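Local atomic coordinates of probable ss-1,3-N-acetylglucosaminyltransferase (Staphylococcus aureus subsp. aureus N315, PDB entry 6H21), a protein that is probably a glycosyltransferase of family 2, with a nucleotide-sugar-binding domain of GT-A fold. Residues C[132-137]-C[205-210]. Residues are numbered along the deposited sequence; the frame is centred on the assembly and turned at random.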
loop_
_atom_site.group_PDB
_atom_site.type_symbol
_atom_site.label_atom_id
_atom_site.label_comp_id
_atom_site.label_asym_id
_atom_site.label_seq_id
_atom_site.Cartn_x
_atom_site.Cartn_y
_atom_site.Cartn_z
ATOM N N SER C 132 -45.799 10.646 -13.570
ATOM C CA SER C 132 -44.659 10.376 -12.675
ATOM C C SER C 132 -45.092 9.555 -11.448
ATOM O O SER C 132 -46.136 9.797 -10.842
ATOM C CB SER C 132 -43.993 11.662 -12.262
ATOM O OG SER C 132 -43.825 12.523 -13.380
ATOM N N ASP C 133 -44.252 8.579 -11.100
ATOM C CA ASP C 133 -44.314 7.837 -9.840
ATOM C C ASP C 133 -43.627 8.621 -8.715
ATOM O O ASP C 133 -44.013 8.498 -7.557
ATOM C CB ASP C 133 -43.681 6.456 -10.003
ATOM C CG ASP C 133 -44.393 5.615 -11.041
ATOM O OD1 ASP C 133 -45.630 5.544 -10.969
ATOM O OD2 ASP C 133 -43.699 5.069 -11.926
ATOM N N LEU C 134 -42.634 9.440 -9.066
ATOM C CA LEU C 134 -41.846 10.215 -8.114
ATOM C C LEU C 134 -41.562 11.593 -8.720
ATOM O O LEU C 134 -41.107 11.668 -9.849
ATOM C CB LEU C 134 -40.540 9.456 -7.859
ATOM C CG LEU C 134 -39.543 10.110 -6.907
ATOM C CD1 LEU C 134 -40.099 10.212 -5.498
ATOM C CD2 LEU C 134 -38.225 9.341 -6.887
ATOM N N ILE C 135 -41.841 12.672 -7.981
ATOM C CA ILE C 135 -41.444 14.002 -8.419
ATOM C C ILE C 135 -40.541 14.620 -7.345
ATOM O O ILE C 135 -40.878 14.611 -6.148
ATOM C CB ILE C 135 -42.658 14.890 -8.756
ATOM C CG1 ILE C 135 -43.685 14.154 -9.624
ATOM C CG2 ILE C 135 -42.196 16.193 -9.403
ATOM C CD1 ILE C 135 -44.785 13.470 -8.841
ATOM N N ILE C 136 -39.369 15.094 -7.792
ATOM C CA ILE C 136 -38.374 15.664 -6.935
ATOM C C ILE C 136 -38.306 17.154 -7.220
ATOM O O ILE C 136 -38.002 17.546 -8.334
ATOM C CB ILE C 136 -37.012 14.986 -7.138
ATOM C CG1 ILE C 136 -37.167 13.466 -7.107
ATOM C CG2 ILE C 136 -36.007 15.481 -6.113
ATOM C CD1 ILE C 136 -35.965 12.725 -7.589
ATOM N N GLY C 137 -38.609 17.951 -6.195
ATOM C CA GLY C 137 -38.445 19.403 -6.253
ATOM C C GLY C 137 -37.071 19.812 -5.750
ATOM O O GLY C 137 -36.601 19.297 -4.748
ATOM N N GLU C 205 -36.254 1.308 -2.452
ATOM C CA GLU C 205 -37.350 0.326 -2.629
ATOM C C GLU C 205 -38.383 0.913 -3.599
ATOM O O GLU C 205 -38.888 0.201 -4.483
ATOM C CB GLU C 205 -37.996 -0.076 -1.294
ATOM C CG GLU C 205 -37.135 -1.025 -0.459
ATOM C CD GLU C 205 -37.720 -1.608 0.831
ATOM O OE1 GLU C 205 -38.617 -0.990 1.435
ATOM O OE2 GLU C 205 -37.243 -2.688 1.256
ATOM N N PHE C 206 -38.675 2.216 -3.454
ATOM C CA PHE C 206 -39.631 2.879 -4.318
ATOM C C PHE C 206 -39.113 2.907 -5.759
ATOM O O PHE C 206 -39.857 2.570 -6.695
ATOM C CB PHE C 206 -39.931 4.304 -3.857
ATOM C CG PHE C 206 -41.111 4.919 -4.556
ATOM C CD1 PHE C 206 -40.960 5.566 -5.771
ATOM C CD2 PHE C 206 -42.383 4.820 -4.016
ATOM C CE1 PHE C 206 -42.052 6.128 -6.412
ATOM C CE2 PHE C 206 -43.477 5.376 -4.664
ATOM C CZ PHE C 206 -43.313 6.024 -5.863
ATOM N N LEU C 207 -37.862 3.344 -5.929
ATOM C CA LEU C 207 -37.214 3.480 -7.271
ATOM C C LEU C 207 -37.206 2.135 -8.020
ATOM O O LEU C 207 -37.428 2.093 -9.218
ATOM C CB LEU C 207 -35.777 4.007 -7.111
ATOM C CG LEU C 207 -35.636 5.476 -6.715
ATOM C CD1 LEU C 207 -34.191 5.793 -6.353
ATOM C CD2 LEU C 207 -36.123 6.394 -7.825
ATOM N N MET C 208 -36.948 1.043 -7.293
ATOM C CA MET C 208 -36.782 -0.279 -7.854
ATOM C C MET C 208 -38.151 -0.891 -8.226
ATOM O O MET C 208 -38.215 -1.910 -8.910
ATOM C CB MET C 208 -36.063 -1.186 -6.846
ATOM C CG MET C 208 -34.583 -0.808 -6.592
ATOM S SD MET C 208 -33.598 -0.713 -8.108
ATOM C CE MET C 208 -33.454 1.053 -8.367
ATOM N N ASN C 209 -39.241 -0.250 -7.805
ATOM C CA ASN C 209 -40.592 -0.711 -8.095
ATOM C C ASN C 209 -41.340 0.325 -8.941
ATOM O O ASN C 209 -42.518 0.225 -9.090
ATOM C CB ASN C 209 -41.332 -1.018 -6.797
ATOM C CG ASN C 209 -40.834 -2.310 -6.198
ATOM O OD1 ASN C 209 -41.157 -3.381 -6.711
ATOM N ND2 ASN C 209 -40.005 -2.223 -5.171
ATOM N N SER C 210 -40.639 1.295 -9.530
ATOM C CA SER C 210 -41.324 2.307 -10.344
ATOM C C SER C 210 -40.439 2.686 -11.531
ATOM O O SER C 210 -39.263 2.368 -11.539
ATOM C CB SER C 210 -41.696 3.507 -9.511
ATOM O OG SER C 210 -40.533 4.150 -9.009
#
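Leu134 and Phe206 meet where the start of strand 134-142 packs against the C-terminal part of helix 198-207. The strand belongs to the mixed sheet of the GT-A fold. A type I turn runs from Leu207 to Ser210, and the chain soon returns to the sheet as strand 213-216, which runs parallel to strand 134-142. The contact is buried. The side chain of Leu134 is about 13 Å from the bound uridine-diphosphate-N-acetylglucosamine, so this is packing away from the ligand.

The apolar contacts come from Leu134. Leu134 CB lies 3.9 Å from Phe206 CE1 and meets the ring obliquely. Leu134 CG is anti to the backbone N (chi1 179°), beside the carbonyl carbon. Leu134 CD2 comes within 3.7 Å of Leu207 CD2. The two leucine side chains cross at a slant. The Phe206 ring also packs edge-to-face with Phe178 of the neighbouring strand 177-179, and Val182 and Ile183 of helix 180-185 touch it.

A carbonyl meets the aromatic edge as well. Asp133 O sits near the plane of the Phe206 ring, 3.1 Å from Phe206 CZ. Such an approach puts the oxygen against the slightly positive ring hydrogens, which is probably favourable.

Asp133 also packs on the turn. Asp133 OD2 is 3.5 Å from Ser210 CB. The same oxygen accepts from the backbone N of Lys211 and of Asn212, which ties the aspartate to the chain just after the turn.

Hydrogen bonds within 205-210 hold Asn209 and Ser210 to the residues before them. Asn209 ND2 donates to Glu205 O at 2.8 Å. Phe206 O takes two donors, from opposite faces of its carbonyl plane. Asn209 N is 3.1 Å from Phe206 O. Ser210 OG is 2.9 Å from Phe206 O, above the carbonyl plane and 42° out of it.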